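Local coordinates for Sodium/calcium exchanger membrane region domain-containing protein (Archaeoglobus fulgidus, PDB 4KPP) that probably exchanges protons for calcium ions across the membrane as a helical transporter of the sodium/calcium exchanger family, at residues 107-112 and 281-286; 139-145 and 328-334; 322-326 and 367-371. All coordinates share one frame; numbering follows the deposited sequence.

In the fold
All three contacts tie helix to helix within one membrane-embedded chain, but their chemistry changes with depth. Contact 1, centred about 5 Å from the centre of the chain, is buried and rich in polar groups: an asparagine, a lysine and a glutamine share it with Leu111 and Ile112. Contacts 2 and 3, centred about 17 and 19 Å out, are mainly apolar; a water bridges contact 3, while a bridge in contact 2 is doubtful. Both use helix 311-331, contact 2 at its end beside the calcium ion and contact 3 farther back, where Leu370 reaches the surface. Contact 1 meets contact 3 through Lys282 and Ser324, and meets contact 2 where Val283 packs on Leu145.

Contact 1: residues 107-112 and 281-286; sequences ANRLLI and SKVNQW
Two helices from the two sodium/calcium exchanger family regions, 96-127 and 271-285, run antiparallel here at the centre of the transporter, their short segments at 167° with axes 10.1 Å apart, and every touching residue is buried. Asn108 bridges this distance with both ends of its amide. Its ND2 donates to Gln285 O at 3.1 Å; the acceptor lies in the amide plane, and the N-H points nearly straight at it (164°), yet the donor stands well above the plane of that carbonyl. Its OD1 accepts from Lys282 NZ at 2.9 Å, and Trp286 CB lies 3.4 Å from the same OD1. With ND2 also bonded to Met104 O, the flip and rotation of the amide are fixed.

Lys282 bends at chi2 (62°), which turns its otherwise extended chain across Asn108 and sets NZ over one face of the Trp286 ring, offset toward the rim. NZ has a second partner in Ser324. On the apolar side, Ile112 CD1 touches Lys282 CE at 3.7 Å, while Leu111 CD1 comes within 3.5 Å of Lys282 N. Gln285 NE2 turns back to Ser281 OG (2.8 Å) and also bonds Glu255. Such a buried polar network, in which the side-chain amide of Asn108 grips the last turn of the partner helix, belongs to the membrane core of this exchanger fold.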
loop_
_atom_site.group_PDB
_atom_site.type_symbol
_atom_site.label_atom_id
_atom_site.label_comp_id
_atom_site.label_asym_id
_atom_site.label_seq_id
_atom_site.Cartn_x
_atom_site.Cartn_y
_atom_site.Cartn_z
ATOM N N ALA A 107 -7.686 0.386 1.235
ATOM C CA ALA A 107 -6.346 0.475 0.667
ATOM C C ALA A 107 -5.945 -0.834 -0.007
ATOM O O ALA A 107 -5.486 -0.831 -1.149
ATOM C CB ALA A 107 -5.335 0.865 1.738
ATOM N N ASN A 108 -6.141 -1.946 0.699
ATOM C CA ASN A 108 -5.799 -3.268 0.178
ATOM C C ASN A 108 -6.560 -3.644 -1.083
ATOM O O ASN A 108 -5.965 -4.086 -2.062
ATOM C CB ASN A 108 -6.020 -4.347 1.243
ATOM C CG ASN A 108 -4.853 -4.471 2.194
ATOM O OD1 ASN A 108 -3.946 -5.272 1.979
ATOM N ND2 ASN A 108 -4.866 -3.672 3.248
ATOM N N ARG A 109 -7.877 -3.478 -1.054
ATOM C CA ARG A 109 -8.714 -3.890 -2.175
ATOM C C ARG A 109 -8.533 -2.998 -3.400
ATOM O O ARG A 109 -8.581 -3.473 -4.537
ATOM C CB ARG A 109 -10.187 -3.976 -1.759
ATOM C CG ARG A 109 -10.444 -4.997 -0.656
ATOM C CD ARG A 109 -11.782 -5.707 -0.831
ATOM N NE ARG A 109 -12.911 -4.782 -0.783
ATOM C CZ ARG A 109 -13.510 -4.391 0.336
ATOM N NH1 ARG A 109 -13.086 -4.839 1.509
ATOM N NH2 ARG A 109 -14.530 -3.547 0.283
ATOM N N LEU A 110 -8.309 -1.710 -3.161
ATOM C CA LEU A 110 -8.058 -0.764 -4.241
ATOM C C LEU A 110 -6.743 -1.090 -4.931
ATOM O O LEU A 110 -6.615 -0.957 -6.147
ATOM C CB LEU A 110 -8.006 0.663 -3.697
ATOM C CG LEU A 110 -7.844 1.789 -4.717
ATOM C CD1 LEU A 110 -9.204 2.285 -5.193
ATOM C CD2 LEU A 110 -7.009 2.925 -4.140
ATOM N N LEU A 111 -5.767 -1.521 -4.139
ATOM C CA LEU A 111 -4.437 -1.827 -4.646
ATOM C C LEU A 111 -4.497 -2.971 -5.655
ATOM O O LEU A 111 -3.869 -2.921 -6.709
ATOM C CB LEU A 111 -3.526 -2.219 -3.488
ATOM C CG LEU A 111 -2.043 -1.859 -3.515
ATOM C CD1 LEU A 111 -1.266 -2.928 -2.763
ATOM C CD2 LEU A 111 -1.488 -1.658 -4.925
ATOM N N ILE A 112 -5.253 -4.008 -5.322
ATOM C CA ILE A 112 -5.380 -5.157 -6.205
ATOM C C ILE A 112 -6.423 -4.910 -7.283
ATOM O O ILE A 112 -6.152 -5.094 -8.468
ATOM C CB ILE A 112 -5.727 -6.436 -5.417
ATOM C CG1 ILE A 112 -4.590 -6.775 -4.451
ATOM C CG2 ILE A 112 -6.000 -7.600 -6.371
ATOM C CD1 ILE A 112 -4.856 -7.982 -3.599
ATOM N N SER A 281 4.079 -4.267 -1.998
ATOM C CA SER A 281 3.302 -3.242 -1.310
ATOM C C SER A 281 2.027 -3.847 -0.739
ATOM O O SER A 281 1.571 -3.456 0.341
ATOM C CB SER A 281 2.956 -2.093 -2.257
ATOM O OG SER A 281 2.137 -1.135 -1.613
ATOM N N LYS A 282 1.449 -4.795 -1.474
ATOM C CA LYS A 282 0.315 -5.557 -0.967
ATOM C C LYS A 282 0.727 -6.316 0.285
ATOM O O LYS A 282 -0.028 -6.378 1.246
ATOM C CB LYS A 282 -0.233 -6.513 -2.034
ATOM C CG LYS A 282 -1.177 -7.599 -1.509
ATOM C CD LYS A 282 -2.437 -7.030 -0.863
ATOM C CE LYS A 282 -3.265 -8.150 -0.240
ATOM N NZ LYS A 282 -4.477 -7.664 0.479
ATOM N N VAL A 283 1.937 -6.867 0.283
ATOM C CA VAL A 283 2.428 -7.620 1.436
ATOM C C VAL A 283 2.448 -6.777 2.712
ATOM O O VAL A 283 1.877 -7.183 3.725
ATOM C CB VAL A 283 3.834 -8.228 1.185
ATOM C CG1 VAL A 283 4.331 -8.966 2.425
ATOM C CG2 VAL A 283 3.803 -9.162 -0.009
ATOM N N ASN A 284 3.089 -5.609 2.675
ATOM C CA ASN A 284 3.167 -4.784 3.885
ATOM C C ASN A 284 1.811 -4.235 4.328
ATOM O O ASN A 284 1.525 -4.158 5.526
ATOM C CB ASN A 284 4.228 -3.670 3.784
ATOM C CG ASN A 284 3.788 -2.496 2.928
ATOM O OD1 ASN A 284 2.942 -1.698 3.332
ATOM N ND2 ASN A 284 4.391 -2.363 1.753
ATOM N N GLN A 285 0.971 -3.873 3.364
ATOM C CA GLN A 285 -0.347 -3.339 3.689
ATOM C C GLN A 285 -1.279 -4.422 4.230
ATOM O O GLN A 285 -2.274 -4.128 4.894
ATOM C CB GLN A 285 -0.962 -2.620 2.484
ATOM C CG GLN A 285 -0.223 -1.335 2.127
ATOM C CD GLN A 285 -0.839 -0.592 0.962
ATOM O OE1 GLN A 285 -1.890 0.032 1.098
ATOM N NE2 GLN A 285 -0.181 -0.647 -0.191
ATOM N N TRP A 286 -0.934 -5.676 3.961
ATOM C CA TRP A 286 -1.748 -6.802 4.396
ATOM C C TRP A 286 -1.083 -7.508 5.576
ATOM O O TRP A 286 -1.516 -8.579 5.997
ATOM C CB TRP A 286 -1.979 -7.760 3.222
ATOM C CG TRP A 286 -3.058 -8.787 3.412
ATOM C CD1 TRP A 286 -2.967 -10.122 3.134
ATOM C CD2 TRP A 286 -4.390 -8.571 3.904
ATOM N NE1 TRP A 286 -4.153 -10.748 3.424
ATOM C CE2 TRP A 286 -5.043 -9.821 3.899
ATOM C CE3 TRP A 286 -5.093 -7.447 4.350
ATOM C CZ2 TRP A 286 -6.361 -9.977 4.322
ATOM C CZ3 TRP A 286 -6.402 -7.606 4.771
ATOM C CH2 TRP A 286 -7.022 -8.861 4.752
#

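Contact 2: residues 139-145 and 328-334; sequences RLEIFFL and VAILLDL. With CA (calcium ion), chain D.
Ile142 CG1 and Arg139 CG both lie beside their backbone N, with chi1 at -68° and -62°, and this sends them from one side of helix 138-152 toward the end of the partner helix. With chi2 at -179°, Ile142 extends CD1 to within 3.4 Å of Leu331 O, and the same methyl rests on Leu331 CB. The other branch, CG2, points differently and touches Leu332 CD2 at 3.8 Å, so the two arms of one isoleucine meet successive residues. One turn along, Leu145 CB packs on Val328 CG2 at 3.7 Å. These apolar contacts make up most of the interface; no direct hydrogen bond crosses it.

Arg139 runs extended from CG to NE, and Leu334 CD1 lies over one face of its guanidinium, 3.5 Å from NH1 and offset toward the rim. The polar end of Arg139 forms a salt bridge with Glu381. A water 2.9 Å from Leu332 O also lies near Arg139 NH2, but that approach is too short to be trusted and the bridge is doubtful.

The segment 328-334 turns back through a type I beta turn from Leu331 to Leu334, closed by Leu334 N on Leu331 O. Calcium is bound next to this turn by Ile330 O (2.5 Å) and by both carboxylate oxygens of Asp333, the nearer being OD1 at 2.4 Å; Lys335 and Glu340 also belong to the site. The packing of Ile142 and Leu334 therefore lies beside the metal site without entering it. Around the contact, Leu145 also meets helix 271-285, Arg139 reaches helix 379-393 and Leu332 touches helix 357-377, while Leu334 pairs by backbone with Leu134, next to the small antiparallel sheet of strands 131-133 and 335-337.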
loop_
_atom_site.group_PDB
_atom_site.type_symbol
_atom_site.label_atom_id
_atom_site.label_comp_id
_atom_site.label_asym_id
_atom_site.label_seq_id
_atom_site.Cartn_x
_atom_site.Cartn_y
_atom_site.Cartn_z
ATOM N N ARG A 139 7.704 -15.760 -5.619
ATOM C CA ARG A 139 7.281 -16.880 -4.775
ATOM C C ARG A 139 7.461 -16.587 -3.287
ATOM O O ARG A 139 6.771 -17.159 -2.446
ATOM C CB ARG A 139 8.033 -18.160 -5.144
ATOM C CG ARG A 139 7.810 -18.649 -6.564
ATOM C CD ARG A 139 8.311 -20.078 -6.714
ATOM N NE ARG A 139 8.682 -20.410 -8.089
ATOM C CZ ARG A 139 7.854 -20.945 -8.980
ATOM N NH1 ARG A 139 8.284 -21.217 -10.205
ATOM N NH2 ARG A 139 6.597 -21.206 -8.649
ATOM N N LEU A 140 8.398 -15.700 -2.971
ATOM C CA LEU A 140 8.603 -15.242 -1.606
ATOM C C LEU A 140 7.340 -14.537 -1.113
ATOM O O LEU A 140 6.722 -14.965 -0.137
ATOM C CB LEU A 140 9.799 -14.283 -1.544
ATOM C CG LEU A 140 10.613 -14.115 -0.252
ATOM C CD1 LEU A 140 11.287 -12.748 -0.229
ATOM C CD2 LEU A 140 9.799 -14.331 1.017
ATOM N N GLU A 141 6.964 -13.455 -1.791
ATOM C CA GLU A 141 5.803 -12.672 -1.382
ATOM C C GLU A 141 4.516 -13.490 -1.429
ATOM O O GLU A 141 3.618 -13.273 -0.624
ATOM C CB GLU A 141 5.656 -11.388 -2.212
ATOM C CG GLU A 141 6.572 -11.288 -3.414
ATOM C CD GLU A 141 7.965 -10.797 -3.061
ATOM O OE1 GLU A 141 8.080 -9.757 -2.377
ATOM O OE2 GLU A 141 8.945 -11.455 -3.468
ATOM N N ILE A 142 4.440 -14.431 -2.367
ATOM C CA ILE A 142 3.288 -15.326 -2.476
ATOM C C ILE A 142 3.085 -16.125 -1.189
ATOM O O ILE A 142 1.966 -16.245 -0.686
ATOM C CB ILE A 142 3.445 -16.303 -3.662
ATOM C CG1 ILE A 142 3.376 -15.546 -4.988
ATOM C CG2 ILE A 142 2.378 -17.388 -3.616
ATOM C CD1 ILE A 142 3.502 -16.437 -6.209
ATOM N N PHE A 143 4.180 -16.660 -0.662
ATOM C CA PHE A 143 4.157 -17.440 0.569
ATOM C C PHE A 143 3.616 -16.632 1.744
ATOM O O PHE A 143 2.740 -17.094 2.479
ATOM C CB PHE A 143 5.565 -17.946 0.887
ATOM C CG PHE A 143 5.666 -18.700 2.181
ATOM C CD1 PHE A 143 5.354 -20.048 2.237
ATOM C CD2 PHE A 143 6.090 -18.065 3.338
ATOM C CE1 PHE A 143 5.450 -20.747 3.428
ATOM C CE2 PHE A 143 6.189 -18.754 4.526
ATOM C CZ PHE A 143 5.869 -20.098 4.575
ATOM N N PHE A 144 4.141 -15.424 1.921
ATOM C CA PHE A 144 3.730 -14.583 3.037
ATOM C C PHE A 144 2.332 -14.019 2.855
ATOM O O PHE A 144 1.622 -13.781 3.828
ATOM C CB PHE A 144 4.743 -13.468 3.285
ATOM C CG PHE A 144 5.926 -13.914 4.084
ATOM C CD1 PHE A 144 5.836 -14.030 5.461
ATOM C CD2 PHE A 144 7.119 -14.242 3.462
ATOM C CE1 PHE A 144 6.918 -14.452 6.205
ATOM C CE2 PHE A 144 8.202 -14.664 4.201
ATOM C CZ PHE A 144 8.101 -14.770 5.573
ATOM N N LEU A 145 1.941 -13.817 1.602
ATOM C CA LEU A 145 0.590 -13.379 1.284
ATOM C C LEU A 145 -0.402 -14.465 1.677
ATOM O O LEU A 145 -1.475 -14.183 2.202
ATOM C CB LEU A 145 0.474 -13.075 -0.208
ATOM C CG LEU A 145 0.064 -11.658 -0.608
ATOM C CD1 LEU A 145 0.526 -10.646 0.425
ATOM C CD2 LEU A 145 0.642 -11.328 -1.977
ATOM N N VAL A 328 -3.556 -14.364 -4.540
ATOM C CA VAL A 328 -2.505 -15.364 -4.368
ATOM C C VAL A 328 -2.586 -16.455 -5.434
ATOM O O VAL A 328 -1.579 -16.817 -6.047
ATOM C CB VAL A 328 -2.586 -16.024 -2.975
ATOM C CG1 VAL A 328 -1.747 -17.293 -2.927
ATOM C CG2 VAL A 328 -2.148 -15.052 -1.901
ATOM N N ALA A 329 -3.790 -16.974 -5.650
ATOM C CA ALA A 329 -4.001 -18.057 -6.605
ATOM C C ALA A 329 -3.625 -17.641 -8.028
ATOM O O ALA A 329 -3.135 -18.452 -8.812
ATOM C CB ALA A 329 -5.450 -18.537 -6.547
ATOM N N ILE A 330 -3.861 -16.374 -8.349
ATOM C CA ILE A 330 -3.536 -15.829 -9.663
ATOM C C ILE A 330 -2.028 -15.697 -9.860
ATOM O O ILE A 330 -1.514 -15.931 -10.951
ATOM C CB ILE A 330 -4.223 -14.456 -9.873
ATOM C CG1 ILE A 330 -5.706 -14.651 -10.182
ATOM C CG2 ILE A 330 -3.553 -13.660 -10.986
ATOM C CD1 ILE A 330 -6.451 -13.357 -10.425
ATOM N N LEU A 331 -1.318 -15.339 -8.795
ATOM C CA LEU A 331 0.128 -15.151 -8.869
ATOM C C LEU A 331 0.916 -16.460 -8.956
ATOM O O LEU A 331 2.101 -16.452 -9.289
ATOM C CB LEU A 331 0.615 -14.350 -7.661
ATOM C CG LEU A 331 0.015 -12.959 -7.459
ATOM C CD1 LEU A 331 0.585 -12.313 -6.207
ATOM C CD2 LEU A 331 0.241 -12.078 -8.682
ATOM N N LEU A 332 0.261 -17.576 -8.650
ATOM C CA LEU A 332 0.946 -18.867 -8.546
ATOM C C LEU A 332 1.660 -19.328 -9.824
ATOM O O LEU A 332 2.717 -19.959 -9.753
ATOM C CB LEU A 332 -0.016 -19.952 -8.052
ATOM C CG LEU A 332 -0.352 -19.937 -6.559
ATOM C CD1 LEU A 332 -1.433 -20.959 -6.253
ATOM C CD2 LEU A 332 0.891 -20.201 -5.716
ATOM N N ASP A 333 1.093 -19.012 -10.984
ATOM C CA ASP A 333 1.707 -19.396 -12.254
ATOM C C ASP A 333 2.786 -18.399 -12.693
ATOM O O ASP A 333 3.333 -18.508 -13.791
ATOM C CB ASP A 333 0.644 -19.573 -13.347
ATOM C CG ASP A 333 -0.266 -18.368 -13.481
ATOM O OD1 ASP A 333 -0.061 -17.387 -12.736
ATOM O OD2 ASP A 333 -1.176 -18.400 -14.339
ATOM N N LEU A 334 3.096 -17.445 -11.815
ATOM C CA LEU A 334 4.074 -16.388 -12.090
ATOM C C LEU A 334 3.738 -15.598 -13.354
ATOM O O LEU A 334 4.630 -15.115 -14.054
ATOM C CB LEU A 334 5.500 -16.951 -12.168
ATOM C CG LEU A 334 6.077 -17.496 -10.857
ATOM C CD1 LEU A 334 7.518 -17.946 -11.032
ATOM C CD2 LEU A 334 5.970 -16.445 -9.764
HETATM CA CA CA D . -1.844 -15.941 -13.480
HETATM O O HOH W 1 4.561 -20.429 -7.570
#

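Contact 3: residues 322-326 and 367-371; sequences AQSLF and YIILS
The segments 322-326 and 367-371 run nearly parallel, crossing at 21° with axes 8.1 Å apart, and the backbones come closest at Phe326 and Ser371, whose CA atoms are 5.0 Å apart.

Tyr367 lays its ring against the opposite helix. Gln323 CA sits almost over the ring centre, 3.6 Å from the Tyr367 centroid, a CH-pi contact that brings the backbone itself onto the aromatic face. Gln323, with CG opposite its backbone N (chi1 -175°), then runs alongside the tyrosine in the same direction, its CB 3.5 Å from Tyr367 CE2. The two polar ends meet through water 2, which accepts from Gln323 NE2 at 2.6 Å and hydrogen-bonds Tyr367 OH; NE2 also bonds Arg109 O. At the root of the ring, Ala322 CB meets Tyr367 CB.

Phe326 approaches the tyrosine obliquely, planes at 34°, and its CE1 touches Leu370 CB at 3.7 Å. Ser371 OG lies at the edge of the Phe326 ring, near its plane, and donates to Tyr367 O at 2.6 Å within its own helix; this bond turns the hydroxyl back, and the small side chain is consistent with the close backbone approach. A leucine in place of Tyr367 would probably leave Gln323 CA without its aromatic face and water 2 without its hydroxyl partner.

Helix 338-353 lines the contact, with Leu344 against Phe326 and Leu347 against Tyr367 and Leu370. Leu325 leans on Phe146 of helix 138-152, whereas Leu370 lies on the surface of the protein.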
loop_
_atom_site.group_PDB
_atom_site.type_symbol
_atom_site.label_atom_id
_atom_site.label_comp_id
_atom_site.label_asym_id
_atom_site.label_seq_id
_atom_site.Cartn_x
_atom_site.Cartn_y
_atom_site.Cartn_z
ATOM N N ALA A 322 -10.774 -12.580 1.159
ATOM C CA ALA A 322 -11.253 -13.363 0.028
ATOM C C ALA A 322 -10.603 -12.905 -1.271
ATOM O O ALA A 322 -10.138 -13.727 -2.061
ATOM C CB ALA A 322 -12.771 -13.282 -0.074
ATOM N N GLN A 323 -10.571 -11.592 -1.484
ATOM C CA GLN A 323 -9.912 -11.024 -2.654
ATOM C C GLN A 323 -8.428 -11.372 -2.663
ATOM O O GLN A 323 -7.838 -11.585 -3.723
ATOM C CB GLN A 323 -10.071 -9.504 -2.686
ATOM C CG GLN A 323 -9.501 -8.860 -3.944
ATOM C CD GLN A 323 -9.204 -7.384 -3.767
ATOM O OE1 GLN A 323 -8.767 -6.953 -2.701
ATOM N NE2 GLN A 323 -9.443 -6.601 -4.810
ATOM N N SER A 324 -7.834 -11.428 -1.475
ATOM C CA SER A 324 -6.405 -11.694 -1.340
ATOM C C SER A 324 -6.072 -13.154 -1.622
ATOM O O SER A 324 -4.997 -13.464 -2.132
ATOM C CB SER A 324 -5.911 -11.288 0.050
ATOM O OG SER A 324 -6.190 -9.922 0.300
ATOM N N LEU A 325 -6.999 -14.046 -1.284
ATOM C CA LEU A 325 -6.856 -15.458 -1.605
ATOM C C LEU A 325 -6.837 -15.620 -3.119
ATOM O O LEU A 325 -5.984 -16.313 -3.677
ATOM C CB LEU A 325 -8.028 -16.251 -1.028
ATOM C CG LEU A 325 -7.731 -17.618 -0.407
ATOM C CD1 LEU A 325 -8.947 -18.537 -0.525
ATOM C CD2 LEU A 325 -6.490 -18.258 -1.017
ATOM N N PHE A 326 -7.789 -14.969 -3.775
ATOM C CA PHE A 326 -7.891 -14.997 -5.225
ATOM C C PHE A 326 -6.657 -14.379 -5.880
ATOM O O PHE A 326 -6.209 -14.834 -6.935
ATOM C CB PHE A 326 -9.162 -14.272 -5.668
ATOM C CG PHE A 326 -9.417 -14.343 -7.142
ATOM C CD1 PHE A 326 -9.563 -15.568 -7.774
ATOM C CD2 PHE A 326 -9.520 -13.183 -7.896
ATOM C CE1 PHE A 326 -9.802 -15.635 -9.139
ATOM C CE2 PHE A 326 -9.759 -13.243 -9.254
ATOM C CZ PHE A 326 -9.901 -14.470 -9.878
ATOM N N TYR A 367 -14.867 -15.044 -4.888
ATOM C CA TYR A 367 -13.416 -14.993 -4.741
ATOM C C TYR A 367 -12.871 -16.335 -4.273
ATOM O O TYR A 367 -11.950 -16.888 -4.869
ATOM C CB TYR A 367 -13.022 -13.926 -3.721
ATOM C CG TYR A 367 -12.945 -12.516 -4.259
ATOM C CD1 TYR A 367 -12.425 -12.252 -5.519
ATOM C CD2 TYR A 367 -13.381 -11.445 -3.494
ATOM C CE1 TYR A 367 -12.346 -10.958 -6.003
ATOM C CE2 TYR A 367 -13.308 -10.153 -3.965
ATOM C CZ TYR A 367 -12.791 -9.912 -5.220
ATOM O OH TYR A 367 -12.725 -8.618 -5.680
ATOM N N ILE A 368 -13.456 -16.851 -3.196
ATOM C CA ILE A 368 -13.009 -18.098 -2.593
ATOM C C ILE A 368 -13.233 -19.288 -3.518
ATOM O O ILE A 368 -12.336 -20.108 -3.713
ATOM C CB ILE A 368 -13.718 -18.350 -1.249
ATOM C CG1 ILE A 368 -13.355 -17.253 -0.244
ATOM C CG2 ILE A 368 -13.351 -19.719 -0.698
ATOM C CD1 ILE A 368 -14.086 -17.369 1.082
ATOM N N ILE A 369 -14.430 -19.376 -4.089
ATOM C CA ILE A 369 -14.773 -20.507 -4.943
ATOM C C ILE A 369 -13.961 -20.501 -6.241
ATOM O O ILE A 369 -13.577 -21.554 -6.736
ATOM C CB ILE A 369 -16.296 -20.578 -5.208
ATOM C CG1 ILE A 369 -17.033 -20.899 -3.906
ATOM C CG2 ILE A 369 -16.622 -21.628 -6.257
ATOM C CD1 ILE A 369 -18.534 -20.918 -4.036
ATOM N N LEU A 370 -13.677 -19.313 -6.773
ATOM C CA LEU A 370 -12.788 -19.189 -7.932
ATOM C C LEU A 370 -11.363 -19.622 -7.596
ATOM O O LEU A 370 -10.653 -20.159 -8.444
ATOM C CB LEU A 370 -12.760 -17.751 -8.457
ATOM C CG LEU A 370 -13.924 -17.269 -9.324
ATOM C CD1 LEU A 370 -13.730 -15.805 -9.685
ATOM C CD2 LEU A 370 -14.044 -18.116 -10.576
ATOM N N SER A 371 -10.951 -19.377 -6.357
ATOM C CA SER A 371 -9.589 -19.676 -5.923
ATOM C C SER A 371 -9.293 -21.171 -5.874
ATOM O O SER A 371 -8.222 -21.611 -6.285
ATOM C CB SER A 371 -9.331 -19.069 -4.543
ATOM O OG SER A 371 -9.458 -17.661 -4.576
HETATM O O HOH W 2 -10.278 -7.614 -7.033
#